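Local coordinates for DUF5037 domain-containing protein (Ruminococcus gnavus, PDB 4GL6), which is of unknown function, a DUF5037-family protein whose chain pairs an antiparallel sheet with a helix-packed mixed sheet, at residues P50-E55 / N98-G103; R78-Q83 / G103-P108; K82-M87 / S120-Y125; L139-V144 / Q174-V179. All coordinates share one frame; numbering follows the deposited sequence.

Interaction 1 (P50-E55 / N98-G103); sequences PKHPFE and NYYIQG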
# COMPACT_ATOMS: atom_id res chain seq x y z
N PRO A 50 -0.40 9.62 9.85
CA PRO A 50 -0.49 8.58 10.86
C PRO A 50 -1.39 7.38 10.60
O PRO A 50 -1.24 6.39 11.31
CB PRO A 50 -1.00 9.35 12.08
CG PRO A 50 -1.90 10.38 11.49
CD PRO A 50 -1.31 10.75 10.16
N LYS A 51 -2.31 7.46 9.64
CA LYS A 51 -3.23 6.34 9.38
C LYS A 51 -2.68 5.30 8.39
O LYS A 51 -3.28 4.24 8.27
CB LYS A 51 -4.57 6.87 8.86
CG LYS A 51 -5.30 7.89 9.73
CD LYS A 51 -6.02 7.29 10.95
CE LYS A 51 -6.81 8.38 11.69
NZ LYS A 51 -7.78 7.85 12.69
N HIS A 52 -1.56 5.58 7.70
CA HIS A 52 -0.99 4.69 6.66
C HIS A 52 0.41 4.19 6.93
O HIS A 52 1.41 4.83 6.51
CB HIS A 52 -1.03 5.39 5.33
CG HIS A 52 -2.42 5.62 4.86
ND1 HIS A 52 -3.11 4.67 4.20
CD2 HIS A 52 -3.26 6.71 5.01
CE1 HIS A 52 -4.32 5.15 3.91
NE2 HIS A 52 -4.41 6.39 4.41
N PRO A 53 0.52 3.03 7.59
CA PRO A 53 1.86 2.54 7.95
C PRO A 53 2.67 1.99 6.78
O PRO A 53 2.13 1.68 5.73
CB PRO A 53 1.57 1.44 8.97
CG PRO A 53 0.21 0.96 8.63
CD PRO A 53 -0.54 2.11 8.04
N PHE A 54 3.99 1.92 6.99
CA PHE A 54 4.93 1.36 6.02
C PHE A 54 5.99 0.53 6.71
O PHE A 54 6.33 0.81 7.86
CB PHE A 54 5.57 2.44 5.17
CG PHE A 54 6.43 3.40 5.94
CD1 PHE A 54 5.86 4.47 6.62
CD2 PHE A 54 7.83 3.27 5.92
CE1 PHE A 54 6.67 5.37 7.31
CE2 PHE A 54 8.64 4.17 6.60
CZ PHE A 54 8.06 5.23 7.30
N GLU A 55 6.49 -0.50 6.01
CA GLU A 55 7.49 -1.41 6.57
C GLU A 55 8.89 -0.99 6.17
O GLU A 55 9.11 -0.47 5.09
CB GLU A 55 7.21 -2.86 6.17
CG GLU A 55 7.88 -3.89 7.06
CD GLU A 55 7.49 -5.32 6.71
OE1 GLU A 55 7.85 -5.75 5.58
OE2 GLU A 55 6.86 -6.02 7.56
N ASN A 98 -16.92 6.82 3.54
CA ASN A 98 -15.94 6.09 4.36
C ASN A 98 -15.25 4.99 3.57
O ASN A 98 -15.91 4.19 2.91
CB ASN A 98 -16.56 5.43 5.59
CG ASN A 98 -16.60 6.34 6.77
OD1 ASN A 98 -15.94 6.05 7.78
ND2 ASN A 98 -17.31 7.47 6.64
N TYR A 99 -13.93 4.94 3.70
CA TYR A 99 -13.11 4.00 2.96
C TYR A 99 -11.67 4.04 3.44
O TYR A 99 -11.27 4.98 4.13
CB TYR A 99 -13.13 4.34 1.44
CG TYR A 99 -12.80 5.80 1.18
CD1 TYR A 99 -11.48 6.25 1.13
CD2 TYR A 99 -13.81 6.73 1.02
CE1 TYR A 99 -11.18 7.59 0.92
CE2 TYR A 99 -13.52 8.08 0.80
CZ TYR A 99 -12.20 8.51 0.75
OH TYR A 99 -11.92 9.83 0.54
N TYR A 100 -10.90 3.03 3.05
CA TYR A 100 -9.48 3.00 3.34
C TYR A 100 -8.79 2.52 2.06
O TYR A 100 -9.12 1.43 1.55
CB TYR A 100 -9.17 2.07 4.51
CG TYR A 100 -7.74 2.19 4.98
CD1 TYR A 100 -6.70 1.51 4.34
CD2 TYR A 100 -7.41 2.99 6.08
CE1 TYR A 100 -5.38 1.61 4.77
CE2 TYR A 100 -6.10 3.10 6.53
CZ TYR A 100 -5.08 2.41 5.87
OH TYR A 100 -3.78 2.50 6.29
N ILE A 101 -7.87 3.33 1.54
CA ILE A 101 -7.13 3.01 0.33
C ILE A 101 -5.72 2.66 0.76
O ILE A 101 -4.99 3.50 1.28
CB ILE A 101 -7.10 4.21 -0.64
CG1 ILE A 101 -8.54 4.66 -0.97
CG2 ILE A 101 -6.32 3.84 -1.89
CD1 ILE A 101 -8.61 5.98 -1.72
N GLN A 102 -5.33 1.41 0.52
CA GLN A 102 -4.00 0.90 0.89
C GLN A 102 -3.14 0.64 -0.37
O GLN A 102 -3.43 -0.28 -1.14
CB GLN A 102 -4.14 -0.38 1.67
CG GLN A 102 -2.87 -0.86 2.33
CD GLN A 102 -3.00 -2.27 2.83
OE1 GLN A 102 -3.10 -3.21 2.04
NE2 GLN A 102 -2.98 -2.43 4.13
N GLY A 103 -2.10 1.44 -0.55
CA GLY A 103 -1.18 1.28 -1.67
C GLY A 103 -0.14 0.23 -1.32
O GLY A 103 0.38 0.24 -0.21

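Interaction 2 (R78-Q83 / G103-P108); sequences RLLAKQ and GDIIIP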
# COMPACT_ATOMS: atom_id res chain seq x y z
N ARG A 78 7.04 4.24 0.55
CA ARG A 78 5.82 4.82 1.17
C ARG A 78 5.33 6.06 0.44
O ARG A 78 4.13 6.22 0.24
CB ARG A 78 6.04 5.15 2.66
CG ARG A 78 4.94 5.97 3.34
CD ARG A 78 3.58 5.29 3.24
NE ARG A 78 2.48 6.25 3.23
CZ ARG A 78 1.24 5.99 2.78
NH1 ARG A 78 0.90 4.81 2.27
NH2 ARG A 78 0.33 6.95 2.82
N LEU A 79 6.25 6.93 0.06
CA LEU A 79 5.91 8.13 -0.68
C LEU A 79 5.27 7.79 -2.03
O LEU A 79 4.35 8.50 -2.46
CB LEU A 79 7.14 9.02 -0.89
CG LEU A 79 7.81 9.60 0.36
CD1 LEU A 79 9.12 10.28 -0.04
CD2 LEU A 79 6.88 10.54 1.10
N LEU A 80 5.73 6.71 -2.68
CA LEU A 80 5.14 6.25 -3.94
C LEU A 80 3.71 5.71 -3.66
O LEU A 80 2.78 6.04 -4.40
CB LEU A 80 6.04 5.25 -4.68
CG LEU A 80 7.32 5.77 -5.39
CD1 LEU A 80 8.20 4.62 -5.86
CD2 LEU A 80 7.01 6.66 -6.58
N ALA A 81 3.54 4.93 -2.59
CA ALA A 81 2.22 4.44 -2.15
C ALA A 81 1.27 5.59 -1.85
O ALA A 81 0.12 5.54 -2.27
CB ALA A 81 2.31 3.53 -0.90
N LYS A 82 1.75 6.63 -1.17
CA LYS A 82 0.94 7.82 -0.84
C LYS A 82 0.34 8.45 -2.12
O LYS A 82 -0.84 8.84 -2.16
CB LYS A 82 1.76 8.86 -0.04
CG LYS A 82 1.02 10.11 0.46
CD LYS A 82 1.92 10.98 1.34
CE LYS A 82 1.27 12.32 1.70
NZ LYS A 82 -0.05 12.16 2.36
N GLN A 83 1.16 8.52 -3.17
CA GLN A 83 0.72 9.06 -4.46
C GLN A 83 -0.28 8.16 -5.16
O GLN A 83 -1.23 8.65 -5.77
CB GLN A 83 1.91 9.36 -5.37
CG GLN A 83 2.61 10.63 -4.97
CD GLN A 83 4.00 10.68 -5.51
OE1 GLN A 83 4.26 11.30 -6.55
NE2 GLN A 83 4.90 10.00 -4.83
N GLY A 103 -2.10 1.44 -0.55
CA GLY A 103 -1.18 1.28 -1.67
C GLY A 103 -0.14 0.23 -1.32
O GLY A 103 0.38 0.24 -0.21
N ASP A 104 0.16 -0.66 -2.27
CA ASP A 104 1.10 -1.77 -2.11
C ASP A 104 2.13 -1.73 -3.23
O ASP A 104 1.97 -2.40 -4.26
CB ASP A 104 0.30 -3.09 -2.08
CG ASP A 104 1.16 -4.34 -1.86
OD1 ASP A 104 2.31 -4.27 -1.36
OD2 ASP A 104 0.65 -5.41 -2.17
N ILE A 105 3.15 -0.91 -3.03
CA ILE A 105 4.25 -0.70 -3.97
C ILE A 105 5.52 -1.24 -3.32
O ILE A 105 5.84 -0.85 -2.23
CB ILE A 105 4.42 0.79 -4.30
CG1 ILE A 105 3.20 1.27 -5.11
CG2 ILE A 105 5.69 1.04 -5.13
CD1 ILE A 105 3.09 2.76 -5.30
N ILE A 106 6.21 -2.16 -3.99
CA ILE A 106 7.44 -2.79 -3.52
C ILE A 106 8.61 -2.45 -4.45
O ILE A 106 8.61 -2.86 -5.60
CB ILE A 106 7.30 -4.32 -3.44
CG1 ILE A 106 6.22 -4.71 -2.40
CG2 ILE A 106 8.65 -4.97 -3.14
CD1 ILE A 106 6.53 -4.37 -0.95
N ILE A 107 9.59 -1.72 -3.92
CA ILE A 107 10.80 -1.33 -4.64
C ILE A 107 11.81 -2.47 -4.50
O ILE A 107 12.17 -2.81 -3.37
CB ILE A 107 11.45 -0.08 -4.01
CG1 ILE A 107 10.50 1.10 -4.07
CG2 ILE A 107 12.76 0.27 -4.70
CD1 ILE A 107 10.02 1.48 -5.46
N PRO A 108 12.27 -3.07 -5.61
CA PRO A 108 13.24 -4.19 -5.54
C PRO A 108 14.67 -3.75 -5.14
O PRO A 108 15.04 -2.57 -5.30
CB PRO A 108 13.22 -4.76 -6.96
CG PRO A 108 12.85 -3.59 -7.83
CD PRO A 108 11.98 -2.69 -7.01

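Interaction 3 (K82-M87 / S120-Y125); sequences KQMESM and SQWKNY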
# COMPACT_ATOMS: atom_id res chain seq x y z
N LYS A 82 1.75 6.63 -1.17
CA LYS A 82 0.94 7.82 -0.84
C LYS A 82 0.34 8.45 -2.12
O LYS A 82 -0.84 8.84 -2.16
CB LYS A 82 1.76 8.86 -0.04
CG LYS A 82 1.02 10.11 0.46
CD LYS A 82 1.92 10.98 1.34
CE LYS A 82 1.27 12.32 1.70
NZ LYS A 82 -0.05 12.16 2.36
N GLN A 83 1.16 8.52 -3.17
CA GLN A 83 0.72 9.06 -4.46
C GLN A 83 -0.28 8.16 -5.16
O GLN A 83 -1.23 8.65 -5.77
CB GLN A 83 1.91 9.36 -5.37
CG GLN A 83 2.61 10.63 -4.97
CD GLN A 83 4.00 10.68 -5.51
OE1 GLN A 83 4.26 11.30 -6.55
NE2 GLN A 83 4.90 10.00 -4.83
N MSE A 84 -0.07 6.85 -5.09
CA MSE A 84 -0.99 5.86 -5.70
C MSE A 84 -2.38 5.97 -5.00
O MSE A 84 -3.41 6.05 -5.66
CB MSE A 84 -0.43 4.43 -5.62
CG MSE A 84 -1.12 3.46 -6.56
SE MSE A 84 -0.71 1.63 -6.14
CE MSE A 84 -1.65 0.67 -7.55
N GLU A 85 -2.34 6.02 -3.68
CA GLU A 85 -3.53 6.22 -2.84
C GLU A 85 -4.27 7.50 -3.21
O GLU A 85 -5.48 7.50 -3.40
CB GLU A 85 -3.12 6.25 -1.36
CG GLU A 85 -2.69 4.88 -0.85
CD GLU A 85 -1.95 4.90 0.47
OE1 GLU A 85 -1.93 5.93 1.18
OE2 GLU A 85 -1.37 3.85 0.81
N SER A 86 -3.51 8.58 -3.36
CA SER A 86 -4.08 9.88 -3.69
C SER A 86 -4.83 9.88 -5.03
O SER A 86 -5.96 10.36 -5.12
CB SER A 86 -2.97 10.94 -3.70
OG SER A 86 -3.52 12.23 -3.85
N MSE A 87 -4.19 9.33 -6.06
CA MSE A 87 -4.77 9.23 -7.41
C MSE A 87 -6.03 8.33 -7.45
O MSE A 87 -6.99 8.64 -8.17
CB MSE A 87 -3.71 8.75 -8.42
CG MSE A 87 -2.62 9.78 -8.73
SE MSE A 87 -1.16 9.09 -9.92
CE MSE A 87 0.09 8.41 -8.60
N SER A 120 11.04 8.80 -5.52
CA SER A 120 9.69 9.16 -5.05
C SER A 120 8.85 9.98 -6.04
O SER A 120 7.67 10.16 -5.82
CB SER A 120 9.78 9.94 -3.74
OG SER A 120 10.39 11.19 -3.97
N GLN A 121 9.45 10.51 -7.10
CA GLN A 121 8.68 11.17 -8.15
C GLN A 121 8.06 10.08 -9.03
O GLN A 121 8.77 9.28 -9.66
CB GLN A 121 9.54 12.04 -9.01
CG GLN A 121 10.23 13.16 -8.28
CD GLN A 121 10.85 14.10 -9.27
OE1 GLN A 121 12.06 14.08 -9.46
NE2 GLN A 121 10.01 14.83 -9.99
N TRP A 122 6.73 10.08 -9.09
CA TRP A 122 5.97 9.08 -9.85
C TRP A 122 6.46 8.91 -11.28
O TRP A 122 6.65 7.78 -11.73
CB TRP A 122 4.49 9.41 -9.81
CG TRP A 122 3.67 8.28 -10.31
CD1 TRP A 122 3.14 8.12 -11.56
CD2 TRP A 122 3.30 7.10 -9.58
NE1 TRP A 122 2.46 6.94 -11.65
CE2 TRP A 122 2.52 6.28 -10.50
CE3 TRP A 122 3.53 6.64 -8.29
CZ2 TRP A 122 1.99 5.06 -10.14
CZ3 TRP A 122 2.98 5.41 -7.93
CH2 TRP A 122 2.22 4.64 -8.84
N LYS A 123 6.71 10.03 -11.97
CA LYS A 123 7.22 9.98 -13.35
C LYS A 123 8.52 9.14 -13.51
O LYS A 123 8.64 8.38 -14.46
CB LYS A 123 7.40 11.38 -13.94
CG LYS A 123 8.28 12.34 -13.14
CD LYS A 123 8.87 13.46 -14.02
CE LYS A 123 9.88 14.30 -13.25
NZ LYS A 123 10.71 15.16 -14.14
N ASN A 124 9.45 9.25 -12.55
CA ASN A 124 10.71 8.50 -12.59
C ASN A 124 10.50 7.04 -12.30
O ASN A 124 11.21 6.18 -12.85
CB ASN A 124 11.71 9.04 -11.57
CG ASN A 124 12.22 10.41 -11.92
OD1 ASN A 124 12.26 10.80 -13.08
ND2 ASN A 124 12.64 11.14 -10.91
N TYR A 125 9.57 6.76 -11.39
CA TYR A 125 9.25 5.40 -11.01
C TYR A 125 8.64 4.64 -12.19
O TYR A 125 9.03 3.51 -12.45
CB TYR A 125 8.34 5.40 -9.77
CG TYR A 125 7.90 4.02 -9.35
CD1 TYR A 125 8.83 3.04 -9.02
CD2 TYR A 125 6.53 3.70 -9.26
CE1 TYR A 125 8.42 1.75 -8.63
CE2 TYR A 125 6.11 2.41 -8.86
CZ TYR A 125 7.06 1.45 -8.56
OH TYR A 125 6.65 0.23 -8.18

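Interaction 4 (L139-V144 / Q174-V179); sequences LGSAWV and QALLYV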
# COMPACT_ATOMS: atom_id res chain seq x y z
N LEU A 139 3.65 -1.78 -11.31
CA LEU A 139 3.80 -0.54 -10.53
C LEU A 139 3.42 -0.80 -9.09
O LEU A 139 4.14 -0.43 -8.16
CB LEU A 139 2.91 0.57 -11.10
CG LEU A 139 3.28 1.08 -12.49
CD1 LEU A 139 2.23 2.09 -12.91
CD2 LEU A 139 4.67 1.69 -12.58
N GLY A 140 2.29 -1.47 -8.93
CA GLY A 140 1.83 -1.90 -7.62
C GLY A 140 0.39 -2.36 -7.65
O GLY A 140 -0.21 -2.52 -8.72
N SER A 141 -0.14 -2.55 -6.44
CA SER A 141 -1.51 -2.95 -6.24
C SER A 141 -2.16 -1.98 -5.28
O SER A 141 -1.48 -1.39 -4.45
CB SER A 141 -1.55 -4.36 -5.68
OG SER A 141 -0.89 -5.21 -6.59
N ALA A 142 -3.46 -1.77 -5.44
CA ALA A 142 -4.23 -0.93 -4.52
C ALA A 142 -5.29 -1.81 -3.89
O ALA A 142 -6.01 -2.50 -4.62
CB ALA A 142 -4.88 0.21 -5.25
N TRP A 143 -5.33 -1.83 -2.55
CA TRP A 143 -6.33 -2.58 -1.77
C TRP A 143 -7.24 -1.54 -1.19
O TRP A 143 -6.89 -0.89 -0.21
CB TRP A 143 -5.66 -3.43 -0.70
CG TRP A 143 -4.64 -4.36 -1.30
CD1 TRP A 143 -3.29 -4.11 -1.52
CD2 TRP A 143 -4.87 -5.68 -1.82
NE1 TRP A 143 -2.69 -5.17 -2.12
CE2 TRP A 143 -3.58 -6.16 -2.32
CE3 TRP A 143 -5.96 -6.50 -1.92
CZ2 TRP A 143 -3.43 -7.42 -2.90
CZ3 TRP A 143 -5.81 -7.77 -2.48
CH2 TRP A 143 -4.57 -8.21 -2.97
N VAL A 144 -8.40 -1.37 -1.82
CA VAL A 144 -9.41 -0.41 -1.41
C VAL A 144 -10.51 -1.13 -0.63
O VAL A 144 -11.08 -2.11 -1.11
CB VAL A 144 -10.02 0.29 -2.62
CG1 VAL A 144 -11.06 1.30 -2.15
CG2 VAL A 144 -8.93 0.99 -3.42
N GLN A 174 1.50 -1.10 -15.70
CA GLN A 174 0.80 -2.29 -15.22
C GLN A 174 0.50 -2.12 -13.72
O GLN A 174 1.41 -1.86 -12.94
CB GLN A 174 1.58 -3.58 -15.51
CG GLN A 174 0.84 -4.84 -15.09
CD GLN A 174 1.32 -6.15 -15.67
OE1 GLN A 174 1.18 -6.42 -16.88
NE2 GLN A 174 1.80 -7.03 -14.80
N ALA A 175 -0.78 -2.22 -13.35
CA ALA A 175 -1.21 -2.12 -11.94
C ALA A 175 -2.50 -2.89 -11.68
O ALA A 175 -3.30 -3.06 -12.60
CB ALA A 175 -1.38 -0.65 -11.54
N LEU A 176 -2.68 -3.34 -10.43
CA LEU A 176 -3.86 -4.10 -10.00
C LEU A 176 -4.76 -3.26 -9.10
O LEU A 176 -4.27 -2.38 -8.37
CB LEU A 176 -3.46 -5.38 -9.24
CG LEU A 176 -2.78 -6.45 -10.11
CD1 LEU A 176 -1.35 -6.06 -10.44
CD2 LEU A 176 -2.82 -7.82 -9.47
N LEU A 177 -6.06 -3.54 -9.15
CA LEU A 177 -7.08 -2.89 -8.31
C LEU A 177 -7.92 -3.95 -7.61
O LEU A 177 -8.40 -4.88 -8.27
CB LEU A 177 -8.01 -2.03 -9.15
CG LEU A 177 -9.13 -1.26 -8.42
CD1 LEU A 177 -8.62 -0.36 -7.31
CD2 LEU A 177 -9.93 -0.43 -9.42
N TYR A 178 -8.08 -3.79 -6.30
CA TYR A 178 -8.95 -4.64 -5.47
C TYR A 178 -9.90 -3.69 -4.72
O TYR A 178 -9.44 -2.73 -4.09
CB TYR A 178 -8.12 -5.49 -4.50
CG TYR A 178 -7.10 -6.40 -5.15
CD1 TYR A 178 -5.77 -5.97 -5.39
CD2 TYR A 178 -7.42 -7.70 -5.49
CE1 TYR A 178 -4.83 -6.81 -5.98
CE2 TYR A 178 -6.48 -8.55 -6.07
CZ TYR A 178 -5.19 -8.11 -6.31
OH TYR A 178 -4.27 -8.95 -6.89
N VAL A 179 -11.21 -3.89 -4.85
CA VAL A 179 -12.20 -3.04 -4.18
C VAL A 179 -13.12 -3.94 -3.42
O VAL A 179 -13.86 -4.71 -4.04
CB VAL A 179 -13.00 -2.15 -5.15
CG1 VAL A 179 -13.96 -1.25 -4.37
CG2 VAL A 179 -12.05 -1.29 -5.98

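Interaction 1 (P50-E55 / N98-G103)
Tyr100 and His52 reach toward each other tip to tip, and the phenol OH also bonds to the backbone just before the histidine. That bond is polar: the phenol OH of Tyr100 donates to the carbonyl O of Lys51 at 2.7 Å. It arrives at 137° to the C=O, moderately tilted from the carbonyl plane, while the oxygen itself sits in the plane of the Tyr100 ring, at its edge. His52 ND1 is also close, 3.1 Å from Tyr100 OH, so two polar atoms of the loop gather round the hydroxyl.

The ring contact comes next. The imidazole and phenol planes are inclined at 31°, an oblique pairing with centroids 4.6 Å apart. His52 CE1 stands over one face of the tyrosine, displaced toward the rim, and lies 3.5 Å from Tyr100 CZ; on the strand backbone the same CE1 approaches Ile101 O to 3.2 Å. Pro53 adds a packing contact, its CD 3.7 Å from Tyr100 OH.

Arg78 and Glu85 of helix 75-95 also touch His52, and Leu194 packs on Tyr100. A glycerol, probably from the crystallisation liquor, lies near the imidazole and may mark a pocket. The arrangement docks the connection between antiparallel strands 40-46 and 54-59 onto 99-104, an outermost strand of the mixed sheet, and thereby joins the protein's two sheets.

Interaction 2 (R78-Q83 / G103-P108)
Ile105 meets the helix at Leu80 and Ala81, and its side chain is worth following outward. CB leaves the backbone toward segment 78-83 of helix 75-95. There the chain forks: the CG2 branch packs by the hydroxyl of Tyr125, while CG1, anti to the carbonyl carbon (chi1 -68°), passes the carbonyl of Leu139. An extended second torsion then carries CD1 out to the helix, where this one methyl makes the contact. It lies against the peptide joining Leu80 to Ala81, 3.4 Å from Leu80 O and 3.5 Å from Ala81 N, and it also touches Leu80 CB at 3.9 Å.

Two further contacts flank it. Leu80 CD1 meets Ile107 CD1 at 3.7 Å, methyl against methyl, the two side chains crossing at about a right angle. Toward the strand, Ala81 CB rests on the backbone of Gly103, 3.9 Å from its O. Here the main chains come closest, with Ala81 CA and Gly103 CA 4.7 Å apart. Tyr125 of helix 122-129 touches Leu80, Ile105 and Ile107 alike, so the three aliphatic groups share one aromatic neighbour.

Glu85 ties the two segments, its OE2 bonding Gly103 N and forming a salt bridge with Arg78. The whole is buried alpha/beta packing: the chain leaving strand 99-104 runs on as a loop alongside helix 75-95 and lays Ile105 and Ile107 on it.

Interaction 3 (K82-M87 / S120-Y125)
Met87, built as selenomethionine, sets its terminal methyl over the face of the indole of Trp122. CE stands over the centre of the ring system in a CH-pi contact, 3.7 Å from the centroid of the six-membered ring and 3.6 Å from CD2. SE lies 4.6 Å from the centroid of the five-membered ring, which makes this a Met-aromatic contact too. The bend at the last torsion of Met87 (chi3 -90°) places CE over the rings. On the opposite indole face, Tyr125 CD2 lies off toward the rim, so the tryptophan is held between a residue of the other helix and one a turn further along its own. Met84 adds a lighter touch, its CB 4.2 Å from Trp122 CH2.

This is helix-to-helix packing: one side of helix 75-95 receives the first turn of helix 122-129, with Gln121 as N-cap residue. A polar tie sits just before that turn. Gln83 NE2 donates to Ser120 O at 2.9 Å in a nearly straight bond, close to the line of the C=O and in the plane of the amide.

Further out, the same NE2 gives a second straight bond to Leu79 O, 2.9 Å away. It comes from above the carbonyl plane, on the face opposite the one used by the helical Gln83 N. With both bonds in place the amide's rotation is fixed. The indole is pinned likewise: Trp122 NE1 donates to Leu171 O at the end of helix 156-171, and Leu171 also packs against Met84 and Met87.

Interaction 4 (L139-V144 / Q174-V179)
Trp143 and Tyr178 turn their first torsions almost identically, with CG anti to the carbonyl carbon in both (chi1 -56° and -59°), so the two side chains leave neighbouring strands side by side and point the same way. Their rings form an offset stack, planes within 6° and centroids 3.6 Å apart. The six-membered ring of the indole does the work: CZ3 lies over the centre of the phenol ring, and CH2 is 3.3 Å from Tyr178 CE1. Ser141 and Leu176 continue this face of the sheet, with OG of Ser141 3.7 Å from Leu176 CB.

Beneath the stack the backbones pair in parallel. Leu176 N donates to Gly140 O, and Leu176 O accepts from Ala142 N at 3.1 Å. Tyr178 repeats the pattern two residues on, giving its N to Ala142 O and accepting Val144 N at 2.8 Å. At the entry, Leu139 N bonds to Gln174 O.

The other face is aliphatic. Val144 CG2 meets Leu177 CD1 at 4.1 Å, Val144 CB touches Val179 CG2 at 4.2 Å, and helices 75-95 and 156-171 cover this side. Helix 156-171 is the crossover of the beta-alpha-beta unit formed with strands 140-147 and 175-182. The chemistry divides accordingly: directional bonds set the register, aliphatic groups seal the helix side, and the partly exposed side carries the aromatic overlap beside Ser141 and Leu176, where Trp143 NE1 keeps a weak hydrogen bond to Asp104.

Interactions 2 and 4 are buried, interaction 1 partly so, and interaction 3 lies nearer the surface. Interactions 2 and 3 use successive turns of helix 75-95, the first packing aliphatic methyls between the helix and the loop that follows strand 99-104, the second mixing a Met-aromatic contact with an amide tie. Interactions 1 and 2 share Gly103 on strand 99-104, which pairs with strand 140-147 of interaction 4 through Gln102 and Trp143. Glu85 links three of them, bonding Arg78 and Gly103 and lying beside His52. Tyr125 joins interaction 3 to interaction 4 through Leu139 O. Regular backbone pairing belongs to interaction 4, whereas interaction 1 joins the two sheets through a phenol-to-carbonyl bond and an oblique ring pair.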